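Local coordinates for protein (triosephosphate isomerase) (Thermotoga maritima, PDB 1B9B), which catalyses the interconversion of dihydroxyacetone phosphate and glyceraldehyde 3-phosphate, as a triosephosphate isomerase of a thermophilic bacterium, at residues R3-W11 against F243-R251; Q85-H96 against V117-C127. All blocks are in the same frame, centred on the assembly; numbering follows the deposited sequence.

Contact 1: R3-W11 against F243-R251; sequences RKLILAGNW and FIELARIMR
Leu7 is the side chain to follow here, because it drops from strand 6-10 straight onto helix 243-251 and meets four of its residues. At its root, Leu7 CB sits 3.7 Å from the sulfur SD of Met250. One atom further, Leu7 CG comes within 4.1 Å of CE1 of Phe243. At the tip the branch Leu7 CD2 does the touching: it reaches the helix backbone itself, 3.5 Å from CA of Ala247, and packs on the methyl CB of the same residue and on CB of Leu246. With CG anti to the backbone N (chi1 178°), the isobutyl group runs down to the helix and passes Phe243, which rises toward the strand, flank to flank; CD2 lies over one face of its ring.

Here the TIM barrel closes: the first strand is covered from outside by the last helix, which runs back antiparallel to it at 172°, the axes 9.7 Å apart. The helix residues facing the strand are spaced by three or four, so Phe243, Leu246, Ala247 and Met250 share one side.

Phe243 serves the C-terminal end of the strand. Phe243 CE1 lies 4.0 Å from CA of Gly9, approaching obliquely, and the ring turns an edge to the carbonyl carbon of Ala8. At the other end Met250 bends at chi3 (51°), and its methyl CE goes to CB of Leu5. No hydrogen bond crosses between the two segments; the strand spends its backbone bonds on its neighbours in the sheet, Leu7 pairing with Glu38 and Val40, Ile6 with Asp230 and Gly232. Val234 of strand 231-234, the neighbour of 6-10 in the sheet, touches both Leu7 and Leu246, continuing the same apolar layer round the barrel.

Contact 2: Q85-H96 against V117-C127; sequences QEIGVEYVIVGH and VLEKGMTPILC
Two consecutive parallel strands of the TIM barrel, 91-94 and 123-127, meet here as the ends of a beta-alpha-beta crossover. Five backbone bonds join them, from Thr123 N to Glu90 O (2.7 Å) through to Cys127 N and Val94 O (3.1 Å); the one from Ile125 N to Val92 O is the most bent, at 135°.

Tyr91 and Thr123 lie side by side on the face that also carries Ile93 and Ile125. Thr123 puts CG2 3.5 Å from Tyr91 CE2, with OG1 above the ring toward its rim, and Ile125 CD1 comes to Tyr91 CD2 obliquely. Further on, Cys127 SG touches Ile93 CG2 at 3.7 Å. On the other face Val92 is wedged between helix and loop: its CB meets CG2 of Val117, and the bend at chi3 (-60°) turns Met122 CE to Val92 CG2, 3.5 Å away. One atom back, Met122 SD lies beside the carbonyl O of Val89.

Helix 107-119 ends in a Schellman motif at Gly121 and covers the Val92 and Val94 face, where Ile110 touches both Val94 and Leu126. Strand 61-64 pairs with the far edge of 91-94, through Tyr91 and Ile93, and Val164 bonds to Pro124 beyond.

In the fold
Both contacts belong to one eight-stranded barrel, their centres about 18 Å apart. Contact 2 falls between the two halves of contact 1 in sequence: strand 6-10 comes first, the crossover from 85-96 to 117-127 follows, and helix 243-251 returns at the end to strand 6-10. Strands 38-42 and 61-64 separate strand 6-10 from 91-94 in the sheet, yet the two contacts touch across the barrel interior, where Asn10 packs on His96 and Ile93, and Ile6 on the Tyr91 hydroxyl. Asn10 bonds Thr76 of the second subunit, which packs on His96 too, so at the C-terminal ends of strands 6-10 and 91-94, on the side where TIM barrels carry their active sites, the second subunit comes close.

Contact 1: R3-W11 against F243-R251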
loop_
_atom_site.group_PDB
_atom_site.type_symbol
_atom_site.label_atom_id
_atom_site.label_comp_id
_atom_site.label_asym_id
_atom_site.label_seq_id
_atom_site.Cartn_x
_atom_site.Cartn_y
_atom_site.Cartn_z
ATOM N N ARG B 3 -27.685 -13.914 -28.500
ATOM C CA ARG B 3 -26.518 -13.072 -28.241
ATOM C C ARG B 3 -25.969 -12.364 -29.480
ATOM O O ARG B 3 -25.607 -12.996 -30.474
ATOM C CB ARG B 3 -25.400 -13.892 -27.592
ATOM C CG ARG B 3 -25.195 -13.635 -26.110
ATOM C CD ARG B 3 -24.111 -14.545 -25.589
ATOM N NE ARG B 3 -24.530 -15.934 -25.722
ATOM C CZ ARG B 3 -23.708 -16.978 -25.751
ATOM N NH1 ARG B 3 -22.399 -16.807 -25.658
ATOM N NH2 ARG B 3 -24.202 -18.201 -25.872
ATOM N N LYS B 4 -25.899 -11.039 -29.392
ATOM C CA LYS B 4 -25.407 -10.193 -30.470
ATOM C C LYS B 4 -23.907 -10.005 -30.297
ATOM O O LYS B 4 -23.462 -9.502 -29.277
ATOM C CB LYS B 4 -26.124 -8.845 -30.403
ATOM C CG LYS B 4 -25.884 -7.920 -31.572
ATOM C CD LYS B 4 -26.799 -6.712 -31.463
ATOM C CE LYS B 4 -26.610 -5.749 -32.619
ATOM N NZ LYS B 4 -27.425 -4.514 -32.438
ATOM N N LEU B 5 -23.129 -10.419 -31.289
ATOM C CA LEU B 5 -21.677 -10.292 -31.218
ATOM C C LEU B 5 -21.293 -8.830 -31.046
ATOM O O LEU B 5 -22.083 -7.946 -31.361
ATOM C CB LEU B 5 -21.037 -10.841 -32.497
ATOM C CG LEU B 5 -21.064 -12.345 -32.787
ATOM C CD1 LEU B 5 -19.939 -13.032 -32.029
ATOM C CD2 LEU B 5 -22.424 -12.930 -32.426
ATOM N N ILE B 6 -20.085 -8.577 -30.545
ATOM C CA ILE B 6 -19.604 -7.207 -30.339
ATOM C C ILE B 6 -18.113 -7.066 -30.617
ATOM O O ILE B 6 -17.288 -7.869 -30.160
ATOM C CB ILE B 6 -19.842 -6.698 -28.889
ATOM C CG1 ILE B 6 -21.335 -6.610 -28.583
ATOM C CG2 ILE B 6 -19.231 -5.318 -28.723
ATOM C CD1 ILE B 6 -21.637 -6.249 -27.148
ATOM N N LEU B 7 -17.785 -6.028 -31.377
ATOM C CA LEU B 7 -16.409 -5.725 -31.723
ATOM C C LEU B 7 -16.150 -4.319 -31.188
ATOM O O LEU B 7 -16.722 -3.340 -31.674
ATOM C CB LEU B 7 -16.231 -5.759 -33.236
ATOM C CG LEU B 7 -14.830 -5.419 -33.731
ATOM C CD1 LEU B 7 -13.817 -6.448 -33.248
ATOM C CD2 LEU B 7 -14.872 -5.361 -35.227
ATOM N N ALA B 8 -15.294 -4.223 -30.179
ATOM C CA ALA B 8 -15.001 -2.937 -29.572
ATOM C C ALA B 8 -13.549 -2.545 -29.720
ATOM O O ALA B 8 -12.653 -3.388 -29.616
ATOM C CB ALA B 8 -15.380 -2.971 -28.101
ATOM N N GLY B 9 -13.324 -1.254 -29.953
ATOM C CA GLY B 9 -11.973 -0.749 -30.112
ATOM C C GLY B 9 -11.544 0.203 -29.011
ATOM O O GLY B 9 -12.106 1.291 -28.840
ATOM N N ASN B 10 -10.536 -0.212 -28.257
ATOM C CA ASN B 10 -10.021 0.600 -27.168
ATOM C C ASN B 10 -8.790 1.330 -27.675
ATOM O O ASN B 10 -7.672 0.815 -27.585
ATOM C CB ASN B 10 -9.678 -0.300 -25.971
ATOM C CG ASN B 10 -8.975 0.451 -24.858
ATOM O OD1 ASN B 10 -9.282 1.609 -24.595
ATOM N ND2 ASN B 10 -8.033 -0.210 -24.190
ATOM N N TRP B 11 -8.998 2.528 -28.218
ATOM C CA TRP B 11 -7.892 3.318 -28.758
ATOM C C TRP B 11 -6.808 3.562 -27.719
ATOM O O TRP B 11 -5.624 3.617 -28.051
ATOM C CB TRP B 11 -8.375 4.679 -29.274
ATOM C CG TRP B 11 -9.360 4.639 -30.410
ATOM C CD1 TRP B 11 -10.017 3.542 -30.898
ATOM C CD2 TRP B 11 -9.903 5.768 -31.102
ATOM N NE1 TRP B 11 -10.946 3.922 -31.838
ATOM C CE2 TRP B 11 -10.898 5.283 -31.981
ATOM C CE3 TRP B 11 -9.651 7.145 -31.059
ATOM C CZ2 TRP B 11 -11.643 6.133 -32.812
ATOM C CZ3 TRP B 11 -10.393 7.990 -31.887
ATOM C CH2 TRP B 11 -11.378 7.477 -32.749
ATOM N N PHE B 243 -8.881 -2.612 -38.295
ATOM C CA PHE B 243 -10.075 -2.684 -37.472
ATOM C C PHE B 243 -11.243 -2.973 -38.409
ATOM O O PHE B 243 -12.108 -3.796 -38.110
ATOM C CB PHE B 243 -10.309 -1.351 -36.763
ATOM C CG PHE B 243 -11.529 -1.338 -35.885
ATOM C CD1 PHE B 243 -11.513 -1.958 -34.636
ATOM C CD2 PHE B 243 -12.703 -0.720 -36.311
ATOM C CE1 PHE B 243 -12.650 -1.963 -33.827
ATOM C CE2 PHE B 243 -13.847 -0.721 -35.508
ATOM C CZ PHE B 243 -13.819 -1.343 -34.266
ATOM N N ILE B 244 -11.253 -2.291 -39.553
ATOM C CA ILE B 244 -12.310 -2.462 -40.552
ATOM C C ILE B 244 -12.249 -3.870 -41.151
ATOM O O ILE B 244 -13.232 -4.371 -41.699
ATOM C CB ILE B 244 -12.170 -1.435 -41.698
ATOM C CG1 ILE B 244 -11.766 -0.069 -41.132
ATOM C CG2 ILE B 244 -13.493 -1.319 -42.449
ATOM C CD1 ILE B 244 -11.439 0.975 -42.189
ATOM N N GLU B 245 -11.080 -4.494 -41.041
ATOM C CA GLU B 245 -10.870 -5.843 -41.545
ATOM C C GLU B 245 -11.569 -6.791 -40.572
ATOM O O GLU B 245 -12.443 -7.572 -40.956
ATOM C CB GLU B 245 -9.371 -6.140 -41.582
ATOM C CG GLU B 245 -8.940 -7.126 -42.654
ATOM C CD GLU B 245 -7.434 -7.355 -42.658
ATOM O OE1 GLU B 245 -6.678 -6.357 -42.660
ATOM O OE2 GLU B 245 -7.009 -8.533 -42.667
ATOM N N LEU B 246 -11.171 -6.703 -39.304
ATOM C CA LEU B 246 -11.747 -7.518 -38.243
ATOM C C LEU B 246 -13.258 -7.455 -38.335
ATOM O O LEU B 246 -13.937 -8.473 -38.248
ATOM C CB LEU B 246 -11.325 -6.983 -36.882
ATOM C CG LEU B 246 -9.831 -6.968 -36.597
ATOM C CD1 LEU B 246 -9.564 -6.229 -35.297
ATOM C CD2 LEU B 246 -9.331 -8.389 -36.527
ATOM N N ALA B 247 -13.778 -6.246 -38.502
ATOM C CA ALA B 247 -15.217 -6.044 -38.603
ATOM C C ALA B 247 -15.786 -6.867 -39.752
ATOM O O ALA B 247 -16.932 -7.319 -39.701
ATOM C CB ALA B 247 -15.526 -4.561 -38.808
ATOM N N ARG B 248 -14.969 -7.056 -40.789
ATOM C CA ARG B 248 -15.367 -7.820 -41.968
ATOM C C ARG B 248 -15.475 -9.284 -41.568
ATOM O O ARG B 248 -16.515 -9.918 -41.765
ATOM C CB ARG B 248 -14.323 -7.665 -43.084
ATOM C CG ARG B 248 -14.901 -7.277 -44.449
ATOM C CD ARG B 248 -14.656 -5.803 -44.767
ATOM N NE ARG B 248 -15.724 -5.238 -45.590
ATOM C CZ ARG B 248 -15.783 -3.971 -45.994
ATOM N NH1 ARG B 248 -14.826 -3.109 -45.661
ATOM N NH2 ARG B 248 -16.813 -3.559 -46.720
ATOM N N ILE B 249 -14.386 -9.800 -41.004
ATOM C CA ILE B 249 -14.302 -11.179 -40.539
ATOM C C ILE B 249 -15.523 -11.559 -39.703
ATOM O O ILE B 249 -16.207 -12.546 -39.985
ATOM C CB ILE B 249 -13.046 -11.375 -39.686
ATOM C CG1 ILE B 249 -11.816 -10.992 -40.509
ATOM C CG2 ILE B 249 -12.965 -12.799 -39.192
ATOM C CD1 ILE B 249 -10.519 -11.046 -39.746
ATOM N N MET B 250 -15.792 -10.770 -38.673
ATOM C CA MET B 250 -16.923 -11.023 -37.803
ATOM C C MET B 250 -18.248 -11.130 -38.558
ATOM O O MET B 250 -19.160 -11.849 -38.134
ATOM C CB MET B 250 -17.026 -9.921 -36.748
ATOM C CG MET B 250 -16.533 -10.347 -35.376
ATOM S SD MET B 250 -17.046 -9.221 -34.066
ATOM C CE MET B 250 -18.810 -9.120 -34.406
ATOM N N ARG B 251 -18.354 -10.416 -39.673
ATOM C CA ARG B 251 -19.578 -10.428 -40.465
ATOM C C ARG B 251 -19.772 -11.782 -41.149
ATOM O O ARG B 251 -20.897 -12.188 -41.458
ATOM C CB ARG B 251 -19.523 -9.314 -41.510
ATOM C CG ARG B 251 -20.877 -8.753 -41.879
ATOM C CD ARG B 251 -21.808 -9.834 -42.391
ATOM N NE ARG B 251 -23.093 -9.293 -42.818
ATOM C CZ ARG B 251 -23.227 -8.275 -43.665
ATOM N NH1 ARG B 251 -22.152 -7.677 -44.176
ATOM N NH2 ARG B 251 -24.440 -7.858 -44.012
#

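Contact 2: Q85-H96 against V117-C127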
loop_
_atom_site.group_PDB
_atom_site.type_symbol
_atom_site.label_atom_id
_atom_site.label_comp_id
_atom_site.label_asym_id
_atom_site.label_seq_id
_atom_site.Cartn_x
_atom_site.Cartn_y
_atom_site.Cartn_z
ATOM N N GLN B 85 -23.053 10.606 -20.745
ATOM C CA GLN B 85 -24.401 10.417 -21.256
ATOM C C GLN B 85 -24.869 11.555 -22.161
ATOM O O GLN B 85 -25.626 11.325 -23.097
ATOM C CB GLN B 85 -25.383 10.240 -20.106
ATOM C CG GLN B 85 -26.813 10.195 -20.562
ATOM C CD GLN B 85 -27.740 9.747 -19.472
ATOM O OE1 GLN B 85 -27.798 10.354 -18.402
ATOM N NE2 GLN B 85 -28.479 8.674 -19.731
ATOM N N GLU B 86 -24.440 12.781 -21.883
ATOM C CA GLU B 86 -24.833 13.911 -22.718
ATOM C C GLU B 86 -24.295 13.712 -24.137
ATOM O O GLU B 86 -25.043 13.792 -25.114
ATOM C CB GLU B 86 -24.286 15.218 -22.146
ATOM C CG GLU B 86 -24.399 16.392 -23.109
ATOM C CD GLU B 86 -23.562 17.585 -22.696
ATOM O OE1 GLU B 86 -22.365 17.402 -22.391
ATOM O OE2 GLU B 86 -24.099 18.707 -22.687
ATOM N N ILE B 87 -22.996 13.443 -24.235
ATOM C CA ILE B 87 -22.328 13.235 -25.520
ATOM C C ILE B 87 -22.884 12.043 -26.287
ATOM O O ILE B 87 -22.615 11.887 -27.476
ATOM C CB ILE B 87 -20.810 12.995 -25.337
ATOM C CG1 ILE B 87 -20.191 14.137 -24.522
ATOM C CG2 ILE B 87 -20.136 12.847 -26.711
ATOM C CD1 ILE B 87 -18.718 13.948 -24.221
ATOM N N GLY B 88 -23.645 11.189 -25.609
ATOM C CA GLY B 88 -24.204 10.030 -26.278
ATOM C C GLY B 88 -23.313 8.798 -26.269
ATOM O O GLY B 88 -23.246 8.063 -27.252
ATOM N N VAL B 89 -22.613 8.573 -25.162
ATOM C CA VAL B 89 -21.747 7.408 -25.026
ATOM C C VAL B 89 -22.668 6.251 -24.628
ATOM O O VAL B 89 -23.592 6.439 -23.834
ATOM C CB VAL B 89 -20.686 7.636 -23.920
ATOM C CG1 VAL B 89 -19.804 6.412 -23.759
ATOM C CG2 VAL B 89 -19.841 8.842 -24.263
ATOM N N GLU B 90 -22.438 5.067 -25.191
ATOM C CA GLU B 90 -23.267 3.906 -24.869
ATOM C C GLU B 90 -22.505 2.827 -24.103
ATOM O O GLU B 90 -23.083 2.080 -23.317
ATOM C CB GLU B 90 -23.864 3.312 -26.147
ATOM C CG GLU B 90 -25.065 4.083 -26.668
ATOM C CD GLU B 90 -25.628 3.500 -27.949
ATOM O OE1 GLU B 90 -25.013 3.704 -29.017
ATOM O OE2 GLU B 90 -26.681 2.830 -27.889
ATOM N N TYR B 91 -21.202 2.758 -24.334
ATOM C CA TYR B 91 -20.370 1.774 -23.670
ATOM C C TYR B 91 -19.251 2.430 -22.897
ATOM O O TYR B 91 -18.732 3.470 -23.300
ATOM C CB TYR B 91 -19.772 0.801 -24.685
ATOM C CG TYR B 91 -20.795 -0.112 -25.307
ATOM C CD1 TYR B 91 -21.653 0.345 -26.312
ATOM C CD2 TYR B 91 -20.936 -1.425 -24.865
ATOM C CE1 TYR B 91 -22.630 -0.489 -26.857
ATOM C CE2 TYR B 91 -21.906 -2.264 -25.402
ATOM C CZ TYR B 91 -22.750 -1.793 -26.393
ATOM O OH TYR B 91 -23.716 -2.627 -26.907
ATOM N N VAL B 92 -18.887 1.810 -21.781
ATOM C CA VAL B 92 -17.816 2.305 -20.943
ATOM C C VAL B 92 -16.952 1.137 -20.499
ATOM O O VAL B 92 -17.439 0.204 -19.854
ATOM C CB VAL B 92 -18.350 2.992 -19.676
ATOM C CG1 VAL B 92 -17.199 3.365 -18.792
ATOM C CG2 VAL B 92 -19.159 4.212 -20.033
ATOM N N ILE B 93 -15.673 1.175 -20.853
ATOM C CA ILE B 93 -14.767 0.120 -20.436
ATOM C C ILE B 93 -14.561 0.368 -18.954
ATOM O O ILE B 93 -14.364 1.505 -18.542
ATOM C CB ILE B 93 -13.408 0.225 -21.153
ATOM C CG1 ILE B 93 -13.604 0.021 -22.656
ATOM C CG2 ILE B 93 -12.441 -0.804 -20.592
ATOM C CD1 ILE B 93 -12.343 0.162 -23.469
ATOM N N VAL B 94 -14.625 -0.687 -18.152
ATOM C CA VAL B 94 -14.439 -0.556 -16.715
ATOM C C VAL B 94 -13.534 -1.669 -16.198
ATOM O O VAL B 94 -13.693 -2.829 -16.567
ATOM C CB VAL B 94 -15.802 -0.621 -15.971
ATOM C CG1 VAL B 94 -15.591 -0.524 -14.477
ATOM C CG2 VAL B 94 -16.696 0.509 -16.423
ATOM N N GLY B 95 -12.577 -1.316 -15.349
ATOM C CA GLY B 95 -11.686 -2.322 -14.800
ATOM C C GLY B 95 -10.580 -2.836 -15.711
ATOM O O GLY B 95 -10.139 -3.973 -15.564
ATOM N N HIS B 96 -10.117 -2.013 -16.647
ATOM C CA HIS B 96 -9.054 -2.434 -17.541
ATOM C C HIS B 96 -7.756 -2.666 -16.772
ATOM O O HIS B 96 -7.442 -1.948 -15.831
ATOM C CB HIS B 96 -8.824 -1.388 -18.628
ATOM C CG HIS B 96 -8.019 -1.893 -19.784
ATOM N ND1 HIS B 96 -6.738 -2.382 -19.640
ATOM C CD2 HIS B 96 -8.327 -2.019 -21.096
ATOM C CE1 HIS B 96 -6.290 -2.789 -20.815
ATOM N NE2 HIS B 96 -7.236 -2.580 -21.714
ATOM N N VAL B 117 -22.425 3.041 -14.161
ATOM C CA VAL B 117 -22.657 3.026 -15.603
ATOM C C VAL B 117 -24.058 2.517 -15.903
ATOM O O VAL B 117 -24.759 3.083 -16.744
ATOM C CB VAL B 117 -21.626 2.134 -16.341
ATOM C CG1 VAL B 117 -22.063 1.915 -17.772
ATOM C CG2 VAL B 117 -20.248 2.802 -16.330
ATOM N N LEU B 118 -24.468 1.462 -15.205
ATOM C CA LEU B 118 -25.793 0.882 -15.402
ATOM C C LEU B 118 -26.914 1.841 -15.044
ATOM O O LEU B 118 -27.926 1.886 -15.728
ATOM C CB LEU B 118 -25.945 -0.393 -14.580
ATOM C CG LEU B 118 -25.068 -1.576 -14.994
ATOM C CD1 LEU B 118 -25.245 -2.723 -14.011
ATOM C CD2 LEU B 118 -25.422 -2.005 -16.414
ATOM N N GLU B 119 -26.743 2.608 -13.973
ATOM C CA GLU B 119 -27.772 3.559 -13.556
ATOM C C GLU B 119 -28.183 4.530 -14.659
ATOM O O GLU B 119 -29.360 4.838 -14.800
ATOM C CB GLU B 119 -27.314 4.360 -12.332
ATOM C CG GLU B 119 -27.359 3.593 -11.034
ATOM C CD GLU B 119 -28.648 2.810 -10.886
ATOM O OE1 GLU B 119 -28.728 1.683 -11.428
ATOM O OE2 GLU B 119 -29.587 3.326 -10.244
ATOM N N LYS B 120 -27.215 5.009 -15.436
ATOM C CA LYS B 120 -27.486 5.952 -16.515
ATOM C C LYS B 120 -27.905 5.287 -17.819
ATOM O O LYS B 120 -27.971 5.939 -18.858
ATOM C CB LYS B 120 -26.253 6.819 -16.771
ATOM C CG LYS B 120 -25.871 7.697 -15.604
ATOM C CD LYS B 120 -26.967 8.696 -15.283
ATOM C CE LYS B 120 -26.647 9.470 -14.012
ATOM N NZ LYS B 120 -26.462 8.569 -12.836
ATOM N N GLY B 121 -28.180 3.989 -17.771
ATOM C CA GLY B 121 -28.583 3.278 -18.971
ATOM C C GLY B 121 -27.454 3.024 -19.956
ATOM O O GLY B 121 -27.686 2.975 -21.159
ATOM N N MET B 122 -26.230 2.860 -19.466
ATOM C CA MET B 122 -25.104 2.608 -20.355
ATOM C C MET B 122 -24.580 1.194 -20.139
ATOM O O MET B 122 -24.973 0.530 -19.181
ATOM C CB MET B 122 -24.006 3.631 -20.101
ATOM C CG MET B 122 -24.527 5.055 -20.015
ATOM S SD MET B 122 -23.277 6.267 -20.431
ATOM C CE MET B 122 -22.049 5.911 -19.197
ATOM N N THR B 123 -23.696 0.724 -21.016
ATOM C CA THR B 123 -23.184 -0.634 -20.879
ATOM C C THR B 123 -21.767 -0.765 -20.343
ATOM O O THR B 123 -20.808 -0.288 -20.947
ATOM C CB THR B 123 -23.265 -1.393 -22.213
ATOM O OG1 THR B 123 -24.625 -1.415 -22.666
ATOM C CG2 THR B 123 -22.779 -2.820 -22.041
ATOM N N PRO B 124 -21.617 -1.432 -19.192
ATOM C CA PRO B 124 -20.286 -1.601 -18.618
ATOM C C PRO B 124 -19.603 -2.712 -19.370
ATOM O O PRO B 124 -20.264 -3.616 -19.858
ATOM C CB PRO B 124 -20.566 -2.029 -17.176
ATOM C CG PRO B 124 -22.013 -1.703 -16.948
ATOM C CD PRO B 124 -22.644 -1.953 -18.280
ATOM N N ILE B 125 -18.286 -2.631 -19.491
ATOM C CA ILE B 125 -17.523 -3.686 -20.128
ATOM C C ILE B 125 -16.446 -3.960 -19.094
ATOM O O ILE B 125 -15.413 -3.301 -19.049
ATOM C CB ILE B 125 -16.927 -3.251 -21.504
ATOM C CG1 ILE B 125 -18.071 -3.090 -22.516
ATOM C CG2 ILE B 125 -15.946 -4.307 -22.038
ATOM C CD1 ILE B 125 -17.632 -2.886 -23.965
ATOM N N LEU B 126 -16.744 -4.921 -18.227
ATOM C CA LEU B 126 -15.859 -5.319 -17.150
ATOM C C LEU B 126 -14.737 -6.194 -17.661
ATOM O O LEU B 126 -14.970 -7.237 -18.265
ATOM C CB LEU B 126 -16.662 -6.067 -16.080
ATOM C CG LEU B 126 -15.934 -6.648 -14.862
ATOM C CD1 LEU B 126 -15.194 -5.563 -14.079
ATOM C CD2 LEU B 126 -16.962 -7.325 -13.985
ATOM N N CYS B 127 -13.512 -5.765 -17.407
ATOM C CA CYS B 127 -12.350 -6.507 -17.851
ATOM C C CYS B 127 -11.816 -7.343 -16.697
ATOM O O CYS B 127 -11.724 -6.861 -15.570
ATOM C CB CYS B 127 -11.258 -5.543 -18.335
ATOM S SG CYS B 127 -11.759 -4.317 -19.590
#